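Local coordinates for extracellular solute-binding protein (Bordetella parapertussis, PDB 3PU5) that probably binds a small solute, perhaps a polyamine, outside the cytoplasmic membrane and hands it to an ABC-type importer, at residues 47-50 with 51-55; 67-70 with 71-74; 91-95 with 96-100. All coordinates share one frame; numbering follows the deposited sequence.

Contact 1: residues 47-50 with 51-55; sequences HALK and ILSSR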
ATOM      1  N   HIS A  47      -1.770   8.048 -16.367  1.00 12.58           N
ATOM      2  CA  HIS A  47      -3.165   8.299 -16.014  1.00 13.73           C
ATOM      3  C   HIS A  47      -3.345   9.706 -15.439  1.00 13.98           C
ATOM      4  O   HIS A  47      -4.217  10.448 -15.871  1.00 12.83           O
ATOM      5  CB  HIS A  47      -3.666   7.262 -15.010  1.00 12.58           C
ATOM      6  CG  HIS A  47      -4.116   5.980 -15.640  1.00 13.14           C
ATOM      7  ND1 HIS A  47      -3.925   4.748 -15.048  1.00 13.44           N
ATOM      8  CD2 HIS A  47      -4.751   5.740 -16.812  1.00 10.95           C
ATOM      9  CE1 HIS A  47      -4.433   3.805 -15.824  1.00 11.20           C
ATOM     10  NE2 HIS A  47      -4.943   4.383 -16.899  1.00 12.23           N
ATOM     11  N   ALA A  48      -2.512  10.064 -14.465  1.00 13.96           N
ATOM     12  CA  ALA A  48      -2.607  11.377 -13.831  1.00 13.06           C
ATOM     13  C   ALA A  48      -2.406  12.500 -14.838  1.00 13.90           C
ATOM     14  O   ALA A  48      -3.180  13.450 -14.861  1.00 16.18           O
ATOM     15  CB  ALA A  48      -1.618  11.506 -12.699  1.00 13.35           C
ATOM     16  N   LEU A  49      -1.375  12.405 -15.672  1.00 16.19           N
ATOM     17  CA  LEU A  49      -1.138  13.472 -16.653  1.00 18.03           C
ATOM     18  C   LEU A  49      -2.315  13.594 -17.625  1.00 17.64           C
ATOM     19  O   LEU A  49      -2.736  14.700 -17.990  1.00 16.98           O
ATOM     20  CB  LEU A  49       0.176  13.265 -17.419  1.00 19.12           C
ATOM     21  CG  LEU A  49       0.478  14.407 -18.407  1.00 20.69           C
ATOM     22  CD1 LEU A  49       0.572  15.743 -17.678  1.00 17.83           C
ATOM     23  CD2 LEU A  49       1.750  14.150 -19.207  1.00 24.97           C
ATOM     24  N   LYS A  50      -2.858  12.453 -18.032  1.00 15.38           N
ATOM     25  CA  LYS A  50      -3.989  12.469 -18.949  1.00 19.01           C
ATOM     26  C   LYS A  50      -5.177  13.187 -18.328  1.00 18.49           C
ATOM     27  O   LYS A  50      -5.830  13.989 -18.986  1.00 17.33           O
ATOM     28  CB  LYS A  50      -4.386  11.060 -19.367  1.00 17.53           C
ATOM     29  CG  LYS A  50      -5.498  11.039 -20.399  1.00 23.06           C
ATOM     30  CD  LYS A  50      -5.391   9.798 -21.263  1.00 26.45           C
ATOM     31  CE  LYS A  50      -6.511   9.717 -22.286  1.00 24.29           C
ATOM     32  NZ  LYS A  50      -6.355   8.462 -23.060  1.00 26.49           N
ATOM     33  N   ILE A  51      -5.443  12.906 -17.055  1.00 16.62           N
ATOM     34  CA  ILE A  51      -6.527  13.583 -16.353  1.00 17.53           C
ATOM     35  C   ILE A  51      -6.197  15.055 -16.142  1.00 16.59           C
ATOM     36  O   ILE A  51      -7.049  15.919 -16.304  1.00 16.09           O
ATOM     37  CB  ILE A  51      -6.828  12.938 -14.992  1.00 16.40           C
ATOM     38  CG1 ILE A  51      -7.441  11.545 -15.180  1.00 14.57           C
ATOM     39  CG2 ILE A  51      -7.767  13.833 -14.198  1.00 14.36           C
ATOM     40  CD1 ILE A  51      -7.297  10.652 -13.952  1.00 14.24           C
ATOM     41  N   LEU A  52      -4.950  15.329 -15.780  1.00 17.88           N
ATOM     42  CA  LEU A  52      -4.483  16.701 -15.640  1.00 20.74           C
ATOM     43  C   LEU A  52      -4.701  17.504 -16.919  1.00 21.41           C
ATOM     44  O   LEU A  52      -5.182  18.642 -16.883  1.00 19.63           O
ATOM     45  CB  LEU A  52      -2.991  16.701 -15.313  1.00 19.92           C
ATOM     46  CG  LEU A  52      -2.626  17.106 -13.895  1.00 27.26           C
ATOM     47  CD1 LEU A  52      -1.236  16.577 -13.541  1.00 27.49           C
ATOM     48  CD2 LEU A  52      -2.698  18.625 -13.779  1.00 25.64           C
ATOM     49  N   SER A  53      -4.335  16.898 -18.045  1.00 22.17           N
ATOM     50  CA  SER A  53      -4.314  17.576 -19.342  1.00 21.47           C
ATOM     51  C   SER A  53      -5.699  17.771 -19.923  1.00 24.44           C
ATOM     52  O   SER A  53      -5.885  18.541 -20.866  1.00 25.92           O
ATOM     53  CB  SER A  53      -3.504  16.756 -20.342  1.00 21.10           C
ATOM     54  OG  SER A  53      -2.217  16.464 -19.839  1.00 29.74           O
ATOM     55  N   SER A  54      -6.673  17.061 -19.374  1.00 22.36           N
ATOM     56  CA  SER A  54      -7.982  17.000 -20.004  1.00 25.86           C
ATOM     57  C   SER A  54      -8.664  18.359 -20.102  1.00 26.38           C
ATOM     58  O   SER A  54      -8.540  19.207 -19.213  1.00 27.04           O
ATOM     59  CB  SER A  54      -8.891  16.013 -19.281  1.00 24.03           C
ATOM     60  OG  SER A  54     -10.167  15.981 -19.894  1.00 26.82           O
ATOM     61  N   ARG A  55      -9.379  18.546 -21.202  1.00 26.62           N
ATOM     62  CA  ARG A  55     -10.217  19.713 -21.398  1.00 31.02           C
ATOM     63  C   ARG A  55     -11.597  19.231 -21.834  1.00 32.10           C
ATOM     64  O   ARG A  55     -11.714  18.305 -22.642  1.00 32.33           O
ATOM     65  CB  ARG A  55      -9.607  20.632 -22.458  1.00 31.81           C
TER
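Three consecutive i to i+4 backbone bonds join residues 47-50 to residues 51-55 in the C-terminal part of helix 44-53. Ile51 N donates to His47 O at 3.0 Å. Leu52 N reaches Ala48 O at 2.7 Å. Ser53 N donates to Leu49 O, also at 2.7 Å, and this bond is the most bent of the three at hydrogen, 149°. By Ser54 the backbone is no longer helical.

The distinctive side-chain bond is made by Ser53, whose OG donates back to Leu49 O at 2.6 Å. A chi1 of -54° places OG beside its own backbone N, which lets both donors reach one oxygen. They come from opposite faces of the Leu49 carbonyl plane: the amide is tilted 22° from it, whereas OG stands well above that plane, off the lone-pair directions. Leu49 CD1 comes 3.6 Å from Ser53 OG, so a methyl group borders the hydroxyl. Leu52 CB sits 3.3 Å from Ala48 O, and Ile51 runs its CG1 branch past His47 O, 3.5 Å away. Both also touch neighbours: Ile51 meets Ala63 and Phe65 of strand 62-65, and Leu52 meets Arg72 and Leu73 of helix 67-75.

The chemistry is that of a serine hydroxyl turned back onto the main chain near the end of a helix. Two donors from one residue grip Leu49 O, which gives the hydroxyl a partner within the same turn, while Ile51 and Leu52 pack on the neighbouring strand and helix.

Contact 2: residues 67-70 with 71-74; sequences GNDM and YRLI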
ATOM      1  N   GLY A  67      -0.686   6.771  -4.942  1.00 14.56           N
ATOM      2  CA  GLY A  67      -0.798   7.964  -4.125  1.00 17.65           C
ATOM      3  C   GLY A  67      -0.002   9.171  -4.590  1.00 17.29           C
ATOM      4  O   GLY A  67      -0.519  10.292  -4.573  1.00 16.81           O
ATOM      5  N   ASN A  68       1.248   8.957  -4.994  1.00 16.07           N
ATOM      6  CA  ASN A  68       2.099  10.057  -5.465  1.00 17.34           C
ATOM      7  C   ASN A  68       1.460  10.869  -6.584  1.00 19.04           C
ATOM      8  O   ASN A  68       1.359  12.101  -6.518  1.00 17.62           O
ATOM      9  CB  ASN A  68       3.428   9.514  -5.970  1.00 22.68           C
ATOM     10  CG  ASN A  68       4.308   9.019  -4.858  1.00 32.49           C
ATOM     11  OD1 ASN A  68       4.430   9.671  -3.815  1.00 30.16           O
ATOM     12  ND2 ASN A  68       4.936   7.860  -5.068  1.00 33.81           N
ATOM     13  N   ASP A  69       1.033  10.165  -7.625  1.00 14.94           N
ATOM     14  CA  ASP A  69       0.435  10.822  -8.773  1.00 15.95           C
ATOM     15  C   ASP A  69      -0.969  11.319  -8.471  1.00 15.75           C
ATOM     16  O   ASP A  69      -1.371  12.375  -8.970  1.00 15.86           O
ATOM     17  CB  ASP A  69       0.466   9.894  -9.979  1.00 15.36           C
ATOM     18  CG  ASP A  69       1.868   9.685 -10.482  1.00 18.21           C
ATOM     19  OD1 ASP A  69       2.439  10.650 -11.039  1.00 17.09           O
ATOM     20  OD2 ASP A  69       2.410   8.576 -10.282  1.00 17.94           O
HETATM   21  N   MSE A  70      -1.702  10.587  -7.630  1.00 12.93           N
HETATM   22  CA  MSE A  70      -3.016  11.059  -7.202  1.00 13.09           C
HETATM   23  C   MSE A  70      -2.891  12.386  -6.470  1.00 13.16           C
HETATM   24  O   MSE A  70      -3.762  13.253  -6.582  1.00 12.15           O
HETATM   25  CB  MSE A  70      -3.739  10.042  -6.314  1.00 12.35           C
HETATM   26  CG  MSE A  70      -5.193  10.430  -6.016  1.00 11.01           C
HETATM   27 SE   MSE A  70      -6.308  10.326  -7.636  1.00 24.93          SE
HETATM   28  CE  MSE A  70      -6.186   8.386  -7.931  1.00 11.03           C
ATOM     29  N   TYR A  71      -1.812  12.544  -5.711  1.00 14.32           N
ATOM     30  CA  TYR A  71      -1.601  13.793  -4.997  1.00 16.08           C
ATOM     31  C   TYR A  71      -1.463  14.945  -5.991  1.00 15.79           C
ATOM     32  O   TYR A  71      -1.768  16.079  -5.668  1.00 18.04           O
ATOM     33  CB  TYR A  71      -0.381  13.712  -4.077  1.00 18.83           C
ATOM     34  CG  TYR A  71      -0.467  14.665  -2.900  1.00 20.04           C
ATOM     35  CD1 TYR A  71       0.244  15.864  -2.892  1.00 24.57           C
ATOM     36  CD2 TYR A  71      -1.273  14.372  -1.806  1.00 21.60           C
ATOM     37  CE1 TYR A  71       0.161  16.743  -1.818  1.00 20.41           C
ATOM     38  CE2 TYR A  71      -1.364  15.240  -0.729  1.00 27.09           C
ATOM     39  CZ  TYR A  71      -0.644  16.426  -0.743  1.00 29.82           C
ATOM     40  OH  TYR A  71      -0.736  17.295   0.328  1.00 36.44           O
ATOM     41  N   ARG A  72      -1.020  14.647  -7.210  1.00 16.90           N
ATOM     42  CA  ARG A  72      -0.945  15.670  -8.253  1.00 18.77           C
ATOM     43  C   ARG A  72      -2.337  16.215  -8.578  1.00 17.10           C
ATOM     44  O   ARG A  72      -2.533  17.427  -8.725  1.00 17.61           O
ATOM     45  CB  ARG A  72      -0.301  15.103  -9.529  1.00 20.12           C
ATOM     46  CG  ARG A  72       1.144  14.680  -9.372  1.00 20.01           C
ATOM     47  CD  ARG A  72       1.593  13.808 -10.545  1.00 22.34           C
ATOM     48  NE  ARG A  72       1.657  14.553 -11.799  1.00 21.85           N
ATOM     49  CZ  ARG A  72       1.930  14.005 -12.979  1.00 25.90           C
ATOM     50  NH1 ARG A  72       2.161  12.700 -13.069  1.00 23.21           N
ATOM     51  NH2 ARG A  72       1.976  14.759 -14.073  1.00 25.20           N
ATOM     52  N   LEU A  73      -3.296  15.305  -8.698  1.00 14.02           N
ATOM     53  CA  LEU A  73      -4.658  15.657  -9.055  1.00 15.14           C
ATOM     54  C   LEU A  73      -5.350  16.377  -7.911  1.00 14.64           C
ATOM     55  O   LEU A  73      -6.222  17.213  -8.126  1.00 16.42           O
ATOM     56  CB  LEU A  73      -5.441  14.401  -9.411  1.00 14.21           C
ATOM     57  CG  LEU A  73      -4.997  13.776 -10.718  1.00 15.27           C
ATOM     58  CD1 LEU A  73      -6.071  12.821 -11.208  1.00 14.36           C
ATOM     59  CD2 LEU A  73      -4.764  14.885 -11.715  1.00 16.46           C
ATOM     60  N   ILE A  74      -4.966  16.029  -6.691  1.00 16.11           N
ATOM     61  CA  ILE A  74      -5.439  16.746  -5.514  1.00 17.99           C
ATOM     62  C   ILE A  74      -4.997  18.200  -5.565  1.00 18.45           C
ATOM     63  O   ILE A  74      -5.800  19.109  -5.369  1.00 19.89           O
ATOM     64  CB  ILE A  74      -4.887  16.128  -4.227  1.00 20.14           C
ATOM     65  CG1 ILE A  74      -5.667  14.866  -3.887  1.00 17.76           C
ATOM     66  CG2 ILE A  74      -5.013  17.115  -3.067  1.00 21.01           C
ATOM     67  CD1 ILE A  74      -7.097  15.158  -3.523  1.00 17.46           C
TER
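Asp69 and Arg72 run alongside each other in the same direction on one flank of helix 67-75, and are joined by a salt bridge across three residues. Arg72 NH1 donates to Asp69 OD1 at 2.9 Å along a fairly straight path, 161° at hydrogen. The oxygen sits at the edge of the guanidinium, almost in its plane, and is itself met on its anti side. Of the two charged groups, only OD1 and NH1 come within bonding distance, Arg72 NE staying 4.1 Å from Asp69 OD1; the bridge is therefore single-pronged, with the carboxylate and guanidinium planes 58° apart. The bend of Arg72 at chi3, 68°, swings the guanidinium back toward the aspartate, and CD passes 3.3 Å from Asp69 OD1 on the way. Nearer the backbone, Arg72 CB rests 3.0 Å from Asp69 O, the carbonyl that accepts Arg72 N.

On another flank selenomethionine Met70 and Leu73 meet more loosely, Met70 SE to Leu73 CD1 at 4.4 Å. The Met70 carbonyl accepts Ile74 N at 3.0 Å and a weak bond from Leu73 N. The first turn is held by Tyr71 N donating to Gly67 O at 2.8 Å.

The helix is packed on several flanks. Asp69 and Arg72 reach helix 44-53 at Pro45 and Leu52, and Met70 and Leu73 press on Phe65 of strand 62-65. Tyr71 touches Thr305, Ala306 and Ile309 of helix 305-322, so this short helix makes contact both with helix 44-53 and with the last helix of the chain.

Contact 3: residues 91-95 with 96-100; sequences ADVPE and KFKAD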
ATOM      1  N   ALA A  91     -18.596   5.928   5.351  1.00 13.17           N
ATOM      2  CA  ALA A  91     -18.873   5.909   6.788  1.00 15.96           C
ATOM      3  C   ALA A  91     -18.190   4.726   7.466  1.00 13.20           C
ATOM      4  O   ALA A  91     -17.920   4.765   8.667  1.00 12.63           O
ATOM      5  CB  ALA A  91     -20.380   5.886   7.053  1.00 14.23           C
ATOM      6  N   ASP A  92     -17.904   3.679   6.694  1.00 13.57           N
ATOM      7  CA  ASP A  92     -17.277   2.473   7.235  1.00 12.48           C
ATOM      8  C   ASP A  92     -15.771   2.398   6.998  1.00 11.02           C
ATOM      9  O   ASP A  92     -15.134   1.393   7.304  1.00  9.80           O
ATOM     10  CB  ASP A  92     -17.961   1.240   6.669  1.00 14.56           C
ATOM     11  CG  ASP A  92     -19.430   1.213   6.997  1.00 18.31           C
ATOM     12  OD1 ASP A  92     -19.768   1.474   8.172  1.00 17.87           O
ATOM     13  OD2 ASP A  92     -20.245   0.962   6.089  1.00 20.46           O
ATOM     14  N   VAL A  93     -15.212   3.468   6.447  1.00 12.29           N
ATOM     15  CA  VAL A  93     -13.782   3.545   6.198  1.00 10.16           C
ATOM     16  C   VAL A  93     -13.138   4.457   7.238  1.00  9.81           C
ATOM     17  O   VAL A  93     -13.507   5.622   7.346  1.00  9.56           O
ATOM     18  CB  VAL A  93     -13.509   4.099   4.789  1.00 11.48           C
ATOM     19  CG1 VAL A  93     -12.010   4.215   4.537  1.00  7.43           C
ATOM     20  CG2 VAL A  93     -14.189   3.228   3.748  1.00  9.48           C
ATOM     21  N   PRO A  94     -12.194   3.922   8.032  1.00  9.02           N
ATOM     22  CA  PRO A  94     -11.499   4.761   9.017  1.00  9.72           C
ATOM     23  C   PRO A  94     -10.832   5.999   8.394  1.00 11.54           C
ATOM     24  O   PRO A  94     -10.374   5.969   7.254  1.00  8.35           O
ATOM     25  CB  PRO A  94     -10.448   3.812   9.607  1.00 11.62           C
ATOM     26  CG  PRO A  94     -11.095   2.442   9.497  1.00 12.57           C
ATOM     27  CD  PRO A  94     -11.862   2.494   8.181  1.00 10.00           C
ATOM     28  N   GLU A  95     -10.777   7.079   9.166  1.00 12.07           N
ATOM     29  CA  GLU A  95     -10.285   8.365   8.686  1.00 13.33           C
ATOM     30  C   GLU A  95      -8.879   8.320   8.077  1.00 11.30           C
ATOM     31  O   GLU A  95      -8.589   9.046   7.133  1.00 10.77           O
ATOM     32  CB  GLU A  95     -10.338   9.394   9.825  1.00 13.97           C
ATOM     33  CG  GLU A  95      -9.864  10.794   9.448  1.00 17.79           C
ATOM     34  CD  GLU A  95     -10.622  11.395   8.266  1.00 22.62           C
ATOM     35  OE1 GLU A  95     -11.845  11.147   8.145  1.00 20.44           O
ATOM     36  OE2 GLU A  95      -9.990  12.123   7.459  1.00 25.20           O
ATOM     37  N   LYS A  96      -8.004   7.484   8.622  1.00 10.59           N
ATOM     38  CA  LYS A  96      -6.632   7.422   8.132  1.00 11.86           C
ATOM     39  C   LYS A  96      -6.519   7.093   6.645  1.00 10.65           C
ATOM     40  O   LYS A  96      -5.566   7.509   5.999  1.00 13.33           O
ATOM     41  CB  LYS A  96      -5.809   6.422   8.935  1.00 12.17           C
ATOM     42  CG  LYS A  96      -6.276   4.983   8.871  1.00 12.16           C
ATOM     43  CD  LYS A  96      -5.281   4.152   9.667  1.00 13.59           C
ATOM     44  CE  LYS A  96      -5.865   2.863  10.136  1.00 11.36           C
ATOM     45  NZ  LYS A  96      -4.955   2.249  11.163  1.00 12.78           N
ATOM     46  N   PHE A  97      -7.478   6.335   6.113  1.00  9.33           N
ATOM     47  CA  PHE A  97      -7.462   5.953   4.700  1.00  8.70           C
ATOM     48  C   PHE A  97      -7.934   7.090   3.803  1.00  8.92           C
ATOM     49  O   PHE A  97      -7.778   7.038   2.578  1.00  8.77           O
ATOM     50  CB  PHE A  97      -8.324   4.709   4.475  1.00  8.14           C
ATOM     51  CG  PHE A  97      -7.857   3.525   5.248  1.00  8.69           C
ATOM     52  CD1 PHE A  97      -6.638   2.936   4.954  1.00  8.08           C
ATOM     53  CD2 PHE A  97      -8.615   3.016   6.288  1.00 11.63           C
ATOM     54  CE1 PHE A  97      -6.178   1.856   5.670  1.00  8.82           C
ATOM     55  CE2 PHE A  97      -8.161   1.917   7.025  1.00  9.83           C
ATOM     56  CZ  PHE A  97      -6.939   1.338   6.710  1.00 11.52           C
ATOM     57  N   LYS A  98      -8.510   8.111   4.427  1.00  8.70           N
ATOM     58  CA  LYS A  98      -9.047   9.260   3.714  1.00 10.62           C
ATOM     59  C   LYS A  98      -8.261  10.548   3.987  1.00 11.69           C
ATOM     60  O   LYS A  98      -8.409  11.543   3.271  1.00  9.61           O
ATOM     61  CB  LYS A  98     -10.512   9.459   4.110  1.00 11.58           C
ATOM     62  CG  LYS A  98     -11.374   8.206   3.949  1.00 10.18           C
ATOM     63  CD  LYS A  98     -12.825   8.473   4.350  1.00 13.83           C
ATOM     64  CE  LYS A  98     -13.056   8.303   5.840  1.00 13.92           C
ATOM     65  NZ  LYS A  98     -14.513   8.387   6.140  1.00 15.67           N
ATOM     66  N   ALA A  99      -7.423  10.520   5.019  1.00 10.82           N
ATOM     67  CA  ALA A  99      -6.812  11.739   5.549  1.00 14.79           C
ATOM     68  C   ALA A  99      -6.021  12.578   4.541  1.00 16.08           C
ATOM     69  O   ALA A  99      -6.053  13.800   4.608  1.00 16.84           O
ATOM     70  CB  ALA A  99      -5.945  11.428   6.768  1.00 15.60           C
ATOM     71  N   ASP A 100      -5.314  11.943   3.615  1.00 12.62           N
ATOM     72  CA  ASP A 100      -4.483  12.707   2.686  1.00 14.12           C
ATOM     73  C   ASP A 100      -5.276  13.404   1.564  1.00 12.93           C
ATOM     74  O   ASP A 100      -4.757  14.286   0.888  1.00 13.25           O
ATOM     75  CB  ASP A 100      -3.398  11.811   2.067  1.00 12.42           C
ATOM     76  CG  ASP A 100      -2.292  11.448   3.058  1.00 18.79           C
ATOM     77  OD1 ASP A 100      -2.160  12.127   4.099  1.00 20.04           O
ATOM     78  OD2 ASP A 100      -1.545  10.487   2.793  1.00 19.36           O
TER
HETATM   79  O   HOH W   1     -14.039   8.649   9.053  1.00 22.15           O
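Lys98 turns back over residues 93-95, and its chain traces the contact. CB lies 3.6 Å from Glu95 O, the carbonyl that accepts Lys98 N. CG comes 4.1 Å from Val93 CG1, and CD continues toward Val93 O. The bend at chi3, -86°, then brings CE to 3.1 Å from Val93 O. At the tip, NZ is hydrogen-bonded to Leu90 O and donates to a water at 3.0 Å. The Glu95 and Lys98 side chains cross at about a right angle, with Glu95 OE1 4.3 Å from Lys98 NZ, beyond a salt bridge; the water's bond to OE1 is weak and makes a tenuous bridge.

Phe97 N donates to Pro94 O at 3.1 Å, helping to close the turn. The Pro94 ring runs alongside Phe97, its CG in plane at the edge of the aromatic ring, while Lys96 CG lies over the centre of one face.

The segment is a turn in the loop between helix 67-75 and strand 106-107. Val93 and Lys98 touch Ser106 of that strand, Phe97 shares a backbone bond with Leu107 and meets the Tyr110 ring, and Lys96 NZ bonds to Ile297 O and Val300 O, tying the turn to the loop before helix 305-322.

From the N terminus the three contacts follow in series; none nests in or crosses another, and each closes only a local turn. Contact 1 lies at the C-terminal end of helix 44-53; the chain then passes through strand 62-65 into helix 67-75, where contact 2 lies. Their centres are 11 Å apart and they touch directly: Ile51 CG2 meets Leu73 CD1 at 3.6 Å, and Ala48 CB meets Asp69 CB at 3.8 Å, so the two helices pack together. Contact 3 follows in the loop leading to strand 106-107, its centre about 17 Å from that of contact 2, touching it through Tyr71 CE2 and Asp100 O. Tyr71 and Asp100 both also reach Thr305 on helix 305-322. Contacts 1 and 3 do not touch.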